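Local coordinates for actin-binding protein (PDB 1HQZ) that binds actin filaments but not actin monomers, probably through this N-terminal cofilin-homology domain, and recruits the ARP2/3 complex to regulate actin assembly, at residues 41-46 and 62-67; 80-85 and 133-138; 30-35 and 45-50. All coordinates share one frame; numbering follows the deposited sequence.

Contact 1: residues 41-46 and 62-67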
loop_
_atom_site.group_PDB
_atom_site.type_symbol
_atom_site.label_atom_id
_atom_site.label_comp_id
_atom_site.label_asym_id
_atom_site.label_seq_id
_atom_site.Cartn_x
_atom_site.Cartn_y
_atom_site.Cartn_z
ATOM N N LYS A 41 4.580 17.416 2.897
ATOM C CA LYS A 41 4.733 16.487 1.772
ATOM C C LYS A 41 5.642 15.306 2.082
ATOM O O LYS A 41 6.219 14.703 1.180
ATOM C CB LYS A 41 5.260 17.213 0.533
ATOM C CG LYS A 41 4.305 18.241 -0.027
ATOM C CD LYS A 41 4.916 18.949 -1.210
ATOM C CE LYS A 41 4.046 20.108 -1.666
ATOM N NZ LYS A 41 4.730 20.904 -2.727
ATOM N N GLU A 42 5.769 14.980 3.362
ATOM C CA GLU A 42 6.595 13.854 3.783
ATOM C C GLU A 42 5.664 12.658 4.029
ATOM O O GLU A 42 4.619 12.800 4.666
ATOM C CB GLU A 42 7.344 14.204 5.072
ATOM C CG GLU A 42 8.069 15.544 5.030
ATOM C CD GLU A 42 8.739 15.898 6.353
ATOM O OE1 GLU A 42 8.050 15.892 7.399
ATOM O OE2 GLU A 42 9.955 16.189 6.342
ATOM N N TYR A 43 6.026 11.488 3.514
ATOM C CA TYR A 43 5.189 10.318 3.719
ATOM C C TYR A 43 5.455 9.634 5.045
ATOM O O TYR A 43 6.603 9.407 5.424
ATOM C CB TYR A 43 5.368 9.306 2.588
ATOM C CG TYR A 43 4.519 9.607 1.379
ATOM C CD1 TYR A 43 4.890 10.597 0.470
ATOM C CD2 TYR A 43 3.320 8.920 1.161
ATOM C CE1 TYR A 43 4.089 10.901 -0.634
ATOM C CE2 TYR A 43 2.510 9.213 0.066
ATOM C CZ TYR A 43 2.900 10.205 -0.829
ATOM O OH TYR A 43 2.106 10.502 -1.914
ATOM N N GLU A 44 4.376 9.311 5.746
ATOM C CA GLU A 44 4.467 8.624 7.022
ATOM C C GLU A 44 3.236 7.737 7.195
ATOM O O GLU A 44 2.250 7.882 6.471
ATOM C CB GLU A 44 4.559 9.639 8.162
ATOM C CG GLU A 44 3.391 10.598 8.243
ATOM C CD GLU A 44 3.624 11.695 9.268
ATOM O OE1 GLU A 44 2.702 12.513 9.499
ATOM O OE2 GLU A 44 4.734 11.738 9.839
ATOM N N PRO A 45 3.281 6.798 8.149
ATOM C CA PRO A 45 2.139 5.910 8.376
ATOM C C PRO A 45 0.894 6.712 8.703
ATOM O O PRO A 45 0.906 7.533 9.611
ATOM C CB PRO A 45 2.589 5.065 9.561
ATOM C CG PRO A 45 4.065 4.998 9.376
ATOM C CD PRO A 45 4.406 6.428 9.021
ATOM N N GLU A 46 -0.179 6.493 7.958
ATOM C CA GLU A 46 -1.407 7.212 8.242
ATOM C C GLU A 46 -2.317 6.325 9.058
ATOM O O GLU A 46 -2.933 6.768 10.024
ATOM C CB GLU A 46 -2.118 7.618 6.961
ATOM C CG GLU A 46 -3.421 8.321 7.244
ATOM C CD GLU A 46 -3.980 9.018 6.033
ATOM O OE1 GLU A 46 -4.797 8.409 5.298
ATOM O OE2 GLU A 46 -3.582 10.186 5.816
ATOM N N THR A 62 -8.347 12.383 -1.832
ATOM C CA THR A 62 -7.707 13.652 -2.176
ATOM C C THR A 62 -6.186 13.577 -2.117
ATOM O O THR A 62 -5.505 14.577 -2.318
ATOM C CB THR A 62 -8.170 14.805 -1.233
ATOM O OG1 THR A 62 -7.772 14.518 0.117
ATOM C CG2 THR A 62 -9.691 14.978 -1.300
ATOM N N LYS A 63 -5.650 12.391 -1.841
ATOM C CA LYS A 63 -4.204 12.232 -1.732
ATOM C C LYS A 63 -3.684 10.984 -2.413
ATOM O O LYS A 63 -4.393 9.977 -2.521
ATOM C CB LYS A 63 -3.780 12.160 -0.260
ATOM C CG LYS A 63 -4.233 13.315 0.604
ATOM C CD LYS A 63 -3.901 13.031 2.061
ATOM C CE LYS A 63 -4.500 14.071 2.984
ATOM N NZ LYS A 63 -4.141 13.784 4.399
ATOM N N VAL A 64 -2.434 11.061 -2.860
ATOM C CA VAL A 64 -1.765 9.930 -3.476
ATOM C C VAL A 64 -1.199 9.161 -2.289
ATOM O O VAL A 64 -0.447 9.714 -1.488
ATOM C CB VAL A 64 -0.599 10.387 -4.376
ATOM C CG1 VAL A 64 0.247 9.188 -4.788
ATOM C CG2 VAL A 64 -1.134 11.087 -5.589
ATOM N N GLN A 65 -1.558 7.893 -2.161
ATOM C CA GLN A 65 -1.072 7.104 -1.042
ATOM C C GLN A 65 -0.616 5.726 -1.469
ATOM O O GLN A 65 -0.886 5.284 -2.580
ATOM C CB GLN A 65 -2.174 6.950 0.008
ATOM C CG GLN A 65 -2.801 8.263 0.459
ATOM C CD GLN A 65 -4.023 8.044 1.328
ATOM O OE1 GLN A 65 -4.961 7.346 0.936
ATOM N NE2 GLN A 65 -4.021 8.640 2.508
ATOM N N TYR A 66 0.064 5.033 -0.569
ATOM C CA TYR A 66 0.518 3.694 -0.870
ATOM C C TYR A 66 0.105 2.809 0.277
ATOM O O TYR A 66 0.219 3.193 1.441
ATOM C CB TYR A 66 2.036 3.679 -1.068
ATOM C CG TYR A 66 2.472 4.672 -2.123
ATOM C CD1 TYR A 66 2.678 6.009 -1.802
ATOM C CD2 TYR A 66 2.568 4.295 -3.457
ATOM C CE1 TYR A 66 2.960 6.956 -2.791
ATOM C CE2 TYR A 66 2.848 5.222 -4.455
ATOM C CZ TYR A 66 3.036 6.554 -4.111
ATOM O OH TYR A 66 3.263 7.480 -5.096
ATOM N N GLY A 67 -0.413 1.636 -0.069
ATOM C CA GLY A 67 -0.856 0.690 0.936
ATOM C C GLY A 67 -0.071 -0.599 0.818
ATOM O O GLY A 67 0.423 -0.955 -0.259
HETATM O O HOH W 1 3.572 10.060 -4.113
#
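At the edge of the Tyr66 ring, in its plane, lie Tyr43 CE2 and a water oxygen, while Val64 O and Gln65 CA stand near the plane of the Tyr43 ring at its own edge. The two tyrosine rings meet obliquely, their planes 58° apart, with CE2 of Tyr43 3.7 Å from CE1 of Tyr66. In the central sheet of this ADF-homology domain the two segments run into strands 43-49 and 65-71, which are separated by strand 32-37, so side chains from the two flanking strands meet across it, Tyr43 also touching Pro37. The phenol OH of Tyr43 donates to Val64 O at 2.7 Å, from above the carbonyl plane, and accepts a hydrogen bond from the water, which also bonds to OH of Tyr66. A phenylalanine in place of Tyr43 would probably leave Val64 O without this donor and the water without one of its two tyrosine partners. Phe99, on helix 93-110, lies against both Val64 and Tyr66. Elsewhere the contact is polar. CG of Glu46 is anti to the backbone N (chi1 178°), and the extended chain makes a long salt bridge with Lys63, OE2 to NZ 3.9 Å. The stronger partner of Gln65 is Asp60, whose N meets OE1; NE2 also bonds Ser36 OG and gives Glu46 OE1 a weak hydrogen bond of 2.9 Å, bent to 128°.

Contact 2: residues 80-85 and 133-138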
loop_
_atom_site.group_PDB
_atom_site.type_symbol
_atom_site.label_atom_id
_atom_site.label_comp_id
_atom_site.label_asym_id
_atom_site.label_seq_id
_atom_site.Cartn_x
_atom_site.Cartn_y
_atom_site.Cartn_z
ATOM N N LYS A 80 0.278 -13.796 1.363
ATOM C CA LYS A 80 0.979 -13.039 0.344
ATOM C C LYS A 80 0.900 -11.538 0.578
ATOM O O LYS A 80 0.052 -11.045 1.319
ATOM C CB LYS A 80 0.444 -13.412 -1.037
ATOM C CG LYS A 80 0.785 -14.853 -1.414
ATOM C CD LYS A 80 0.183 -15.242 -2.739
ATOM C CE LYS A 80 0.491 -16.692 -3.048
ATOM N NZ LYS A 80 -0.294 -17.180 -4.212
ATOM N N ILE A 81 1.809 -10.815 -0.053
ATOM C CA ILE A 81 1.869 -9.378 0.116
ATOM C C ILE A 81 1.370 -8.619 -1.109
ATOM O O ILE A 81 1.761 -8.909 -2.255
ATOM C CB ILE A 81 3.326 -8.921 0.450
ATOM C CG1 ILE A 81 3.734 -9.338 1.871
ATOM C CG2 ILE A 81 3.411 -7.416 0.428
ATOM C CD1 ILE A 81 3.527 -10.767 2.219
ATOM N N ILE A 82 0.496 -7.650 -0.867
ATOM C CA ILE A 82 -0.017 -6.832 -1.952
ATOM C C ILE A 82 0.316 -5.370 -1.650
ATOM O O ILE A 82 0.296 -4.938 -0.497
ATOM C CB ILE A 82 -1.552 -7.010 -2.131
ATOM C CG1 ILE A 82 -2.058 -6.058 -3.220
ATOM C CG2 ILE A 82 -2.277 -6.763 -0.811
ATOM C CD1 ILE A 82 -3.523 -6.262 -3.626
ATOM N N ILE A 83 0.697 -4.623 -2.677
ATOM C CA ILE A 83 0.968 -3.218 -2.476
ATOM C C ILE A 83 0.005 -2.493 -3.392
ATOM O O ILE A 83 -0.284 -2.956 -4.502
ATOM C CB ILE A 83 2.410 -2.828 -2.825
ATOM C CG1 ILE A 83 2.722 -3.178 -4.278
ATOM C CG2 ILE A 83 3.359 -3.530 -1.885
ATOM C CD1 ILE A 83 4.037 -2.585 -4.765
ATOM N N ILE A 84 -0.509 -1.371 -2.914
ATOM C CA ILE A 84 -1.459 -0.600 -3.691
ATOM C C ILE A 84 -0.998 0.830 -3.914
ATOM O O ILE A 84 -0.649 1.530 -2.974
ATOM C CB ILE A 84 -2.849 -0.602 -2.998
ATOM C CG1 ILE A 84 -3.448 -2.008 -3.097
ATOM C CG2 ILE A 84 -3.770 0.436 -3.631
ATOM C CD1 ILE A 84 -4.722 -2.188 -2.338
ATOM N N GLY A 85 -0.975 1.233 -5.178
ATOM C CA GLY A 85 -0.606 2.584 -5.533
ATOM C C GLY A 85 -1.924 3.308 -5.751
ATOM O O GLY A 85 -2.599 3.119 -6.759
ATOM N N MET A 133 -8.449 -12.653 -5.558
ATOM C CA MET A 133 -8.217 -13.538 -6.695
ATOM C C MET A 133 -6.823 -13.300 -7.258
ATOM O O MET A 133 -6.094 -14.247 -7.560
ATOM C CB MET A 133 -9.244 -13.281 -7.788
ATOM C CG MET A 133 -9.071 -14.181 -8.981
ATOM S SD MET A 133 -10.144 -13.687 -10.321
ATOM C CE MET A 133 -9.087 -12.442 -11.128
ATOM N N LYS A 134 -6.465 -12.027 -7.407
ATOM C CA LYS A 134 -5.145 -11.661 -7.915
ATOM C C LYS A 134 -4.069 -12.176 -6.967
ATOM O O LYS A 134 -3.010 -12.637 -7.398
ATOM C CB LYS A 134 -5.024 -10.141 -8.053
ATOM C CG LYS A 134 -5.903 -9.559 -9.134
ATOM C CD LYS A 134 -5.558 -8.106 -9.401
ATOM C CE LYS A 134 -6.399 -7.532 -10.530
ATOM N NZ LYS A 134 -5.796 -6.260 -11.030
ATOM N N ILE A 135 -4.354 -12.103 -5.670
ATOM C CA ILE A 135 -3.413 -12.557 -4.654
ATOM C C ILE A 135 -3.241 -14.070 -4.765
ATOM O O ILE A 135 -2.124 -14.594 -4.704
ATOM C CB ILE A 135 -3.918 -12.153 -3.243
ATOM C CG1 ILE A 135 -3.734 -10.644 -3.056
ATOM C CG2 ILE A 135 -3.187 -12.930 -2.164
ATOM C CD1 ILE A 135 -4.302 -10.106 -1.776
ATOM N N SER A 136 -4.350 -14.766 -4.954
ATOM C CA SER A 136 -4.317 -16.209 -5.082
ATOM C C SER A 136 -3.561 -16.674 -6.332
ATOM O O SER A 136 -2.874 -17.692 -6.281
ATOM C CB SER A 136 -5.742 -16.762 -5.092
ATOM O OG SER A 136 -5.723 -18.166 -5.274
ATOM N N ASN A 137 -3.669 -15.932 -7.435
ATOM C CA ASN A 137 -2.976 -16.279 -8.684
ATOM C C ASN A 137 -1.561 -15.685 -8.808
ATOM O O ASN A 137 -0.925 -15.783 -9.864
ATOM C CB ASN A 137 -3.786 -15.819 -9.901
ATOM C CG ASN A 137 -5.082 -16.586 -10.066
ATOM O OD1 ASN A 137 -5.134 -17.793 -9.830
ATOM N ND2 ASN A 137 -6.134 -15.892 -10.488
ATOM N N ALA A 138 -1.068 -15.077 -7.737
ATOM C CA ALA A 138 0.248 -14.449 -7.767
ATOM C C ALA A 138 1.428 -15.419 -7.799
ATOM O O ALA A 138 1.345 -16.532 -7.285
ATOM C CB ALA A 138 0.390 -13.516 -6.572
#
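Lys80 starts strand 80-86 by sending its whole side chain past Ile135, the two running in opposite directions. Near the backbone the touch is apolar, CB of Lys80 lying 3.8 Å from CG2 of Ile135. Further out the extended lysine chain passes over the last turn of helix 128-136: its CD comes within 3.1 Å of Ile135 O, and NZ then donates to the same oxygen at 3.2 Å. This bond lies in the carbonyl plane, with a C=O...N angle of 150°. Ile135 O also receives the backbone N of Ala138, so two donors grip it where the helix ends and Asn137 departs from helical geometry. NZ is also 3.3 Å from Ser136 O and 3.5 Å from Ala138 O. A lysine ammonium among carbonyls at the C-terminal end of a helix is likely to be favoured by the negative end of the helix dipole. Two residues on, Ile82 adds a second apolar touch. With its CG1 anti to the backbone N (chi1 176°), CG2 is the branch that meets CD1 of Ile135, 4.0 Å away, and the two side chains cross at about a right angle. Val116 of the adjoining strand touches both isoleucines, and Phe52 of helix 52-56 also packs on Ile82. Such packing of the C-terminal helix against one face of a central mixed sheet belongs to the ADF/cofilin fold.

Contact 3: residues 30-35 and 45-50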
loop_
_atom_site.group_PDB
_atom_site.type_symbol
_atom_site.label_atom_id
_atom_site.label_comp_id
_atom_site.label_asym_id
_atom_site.label_seq_id
_atom_site.Cartn_x
_atom_site.Cartn_y
_atom_site.Cartn_z
ATOM N N THR A 30 -1.657 -6.091 13.212
ATOM C CA THR A 30 -1.208 -5.227 12.132
ATOM C C THR A 30 -0.835 -6.027 10.892
ATOM O O THR A 30 0.274 -6.552 10.798
ATOM C CB THR A 30 0.008 -4.382 12.579
ATOM O OG1 THR A 30 -0.314 -3.701 13.793
ATOM C CG2 THR A 30 0.368 -3.340 11.518
ATOM N N THR A 31 -1.762 -6.106 9.938
ATOM C CA THR A 31 -1.529 -6.841 8.695
ATOM C C THR A 31 -1.563 -5.927 7.478
ATOM O O THR A 31 -1.385 -6.373 6.350
ATOM C CB THR A 31 -2.574 -7.938 8.495
ATOM O OG1 THR A 31 -3.872 -7.342 8.375
ATOM C CG2 THR A 31 -2.562 -8.889 9.673
ATOM N N TRP A 32 -1.826 -4.648 7.699
ATOM C CA TRP A 32 -1.836 -3.705 6.597
ATOM C C TRP A 32 -1.423 -2.321 7.063
ATOM O O TRP A 32 -1.496 -1.998 8.253
ATOM C CB TRP A 32 -3.203 -3.659 5.899
ATOM C CG TRP A 32 -4.366 -3.221 6.736
ATOM C CD1 TRP A 32 -5.311 -4.019 7.313
ATOM C CD2 TRP A 32 -4.769 -1.872 6.993
ATOM N NE1 TRP A 32 -6.287 -3.254 7.899
ATOM C CE2 TRP A 32 -5.981 -1.931 7.719
ATOM C CE3 TRP A 32 -4.224 -0.618 6.678
ATOM C CZ2 TRP A 32 -6.662 -0.781 8.136
ATOM C CZ3 TRP A 32 -4.895 0.520 7.087
ATOM C CH2 TRP A 32 -6.109 0.431 7.811
ATOM N N LEU A 33 -0.986 -1.510 6.109
ATOM C CA LEU A 33 -0.506 -0.157 6.368
ATOM C C LEU A 33 -0.767 0.733 5.162
ATOM O O LEU A 33 -0.672 0.283 4.020
ATOM C CB LEU A 33 1.016 -0.185 6.608
ATOM C CG LEU A 33 1.814 1.105 6.325
ATOM C CD1 LEU A 33 1.528 2.147 7.406
ATOM C CD2 LEU A 33 3.321 0.777 6.283
ATOM N N ILE A 34 -1.097 1.991 5.422
ATOM C CA ILE A 34 -1.296 2.954 4.352
ATOM C C ILE A 34 -0.418 4.145 4.705
ATOM O O ILE A 34 -0.511 4.678 5.820
ATOM C CB ILE A 34 -2.757 3.465 4.261
ATOM C CG1 ILE A 34 -3.676 2.349 3.741
ATOM C CG2 ILE A 34 -2.818 4.691 3.337
ATOM C CD1 ILE A 34 -5.140 2.782 3.536
ATOM N N ILE A 35 0.461 4.540 3.791
ATOM C CA ILE A 35 1.295 5.710 4.052
ATOM C C ILE A 35 0.782 6.872 3.211
ATOM O O ILE A 35 0.476 6.713 2.029
ATOM C CB ILE A 35 2.793 5.459 3.733
ATOM C CG1 ILE A 35 2.970 5.138 2.250
ATOM C CG2 ILE A 35 3.336 4.351 4.634
ATOM C CD1 ILE A 35 4.411 5.027 1.829
ATOM N N PRO A 45 3.281 6.798 8.149
ATOM C CA PRO A 45 2.139 5.910 8.376
ATOM C C PRO A 45 0.894 6.712 8.703
ATOM O O PRO A 45 0.906 7.533 9.611
ATOM C CB PRO A 45 2.589 5.065 9.561
ATOM C CG PRO A 45 4.065 4.998 9.376
ATOM C CD PRO A 45 4.406 6.428 9.021
ATOM N N GLU A 46 -0.179 6.493 7.958
ATOM C CA GLU A 46 -1.407 7.212 8.242
ATOM C C GLU A 46 -2.317 6.325 9.058
ATOM O O GLU A 46 -2.933 6.768 10.024
ATOM C CB GLU A 46 -2.118 7.618 6.961
ATOM C CG GLU A 46 -3.421 8.321 7.244
ATOM C CD GLU A 46 -3.980 9.018 6.033
ATOM O OE1 GLU A 46 -4.797 8.409 5.298
ATOM O OE2 GLU A 46 -3.582 10.186 5.816
ATOM N N SER A 47 -2.386 5.058 8.666
ATOM C CA SER A 47 -3.230 4.098 9.354
ATOM C C SER A 47 -2.726 2.677 9.167
ATOM O O SER A 47 -1.988 2.381 8.224
ATOM C CB SER A 47 -4.655 4.200 8.829
ATOM O OG SER A 47 -4.653 4.088 7.421
ATOM N N THR A 48 -3.128 1.815 10.091
ATOM C CA THR A 48 -2.768 0.414 10.078
ATOM C C THR A 48 -3.980 -0.292 10.663
ATOM O O THR A 48 -4.802 0.334 11.331
ATOM C CB THR A 48 -1.528 0.127 10.974
ATOM O OG1 THR A 48 -1.823 0.475 12.330
ATOM C CG2 THR A 48 -0.309 0.929 10.496
ATOM N N GLY A 49 -4.101 -1.588 10.408
ATOM C CA GLY A 49 -5.226 -2.333 10.936
ATOM C C GLY A 49 -5.005 -3.809 10.718
ATOM O O GLY A 49 -3.996 -4.204 10.124
ATOM N N SER A 50 -5.943 -4.631 11.179
ATOM C CA SER A 50 -5.801 -6.073 11.020
ATOM C C SER A 50 -6.662 -6.659 9.910
ATOM O O SER A 50 -6.309 -7.694 9.346
ATOM C CB SER A 50 -6.126 -6.776 12.337
ATOM O OG SER A 50 -7.430 -6.426 12.765
HETATM O O HOH W 2 -2.792 -1.786 13.867
#
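Trp32 lays one face of its indole over the backbone of Gly49, whose N sits 3.3 Å above the ring plane, over the centre, with Thr48 C offset toward the rim. CG of Trp32 lies between the backbone N and the carbonyl carbon (chi1 62°), which starts the ring across the neighbouring strand. Gly49, lacking a side chain, lets the indole lie directly on its backbone. Ser47 OG stands at the indole edge, 3.6 Å from CZ3 of Trp32; it is buried here and has no polar partner in the model. Phe55 of helix 52-56 also meets the Trp32 ring. The backbones pair as the antiparallel hairpin of strands 32-37 and 43-49, broken by a classic beta bulge: Glu46 and Ser47 both face Ile34, whose O accepts Glu46 N at 2.8 Å and, weakly, Ser47 N at 3.4 Å. At the other end Gly49 O takes both Thr31 N and Trp32 N, which reach it from opposite faces of its carbonyl plane, and Thr31 OG1 donates to Ser50 O at 2.6 Å. On the sheet face turned to helix 12-24, Leu33 crosses Pro45 obliquely, CD1 to CB 3.8 Å, and the same CD1 touches CG2 of Thr48. Alongside, a water bridges the hydroxyls of Thr30 and Thr48, 3.1 Å from OG1 of Thr30 and 2.9 Å from OG1 of Thr48.

Overall arrangement
All three contacts draw on one mixed sheet. Contacts 1 and 3 share Pro45 and Glu46 on strand 43-49 and also touch directly, Tyr66 O probably accepting a hydrogen bond from Ile35 N; contact 3 pairs adjacent strands through their backbones, whereas contact 1 spans the intervening strand with side chains. Contact 2 instead joins the sheet to a helix, mixing an apolar core with a charged group at the helix end. It meets contact 1 through neighbouring strands 65-71 and 80-86 but lies on the other side of the chain's centre, and does not touch contact 3. Contact 1 is mostly buried; the other two are partly so.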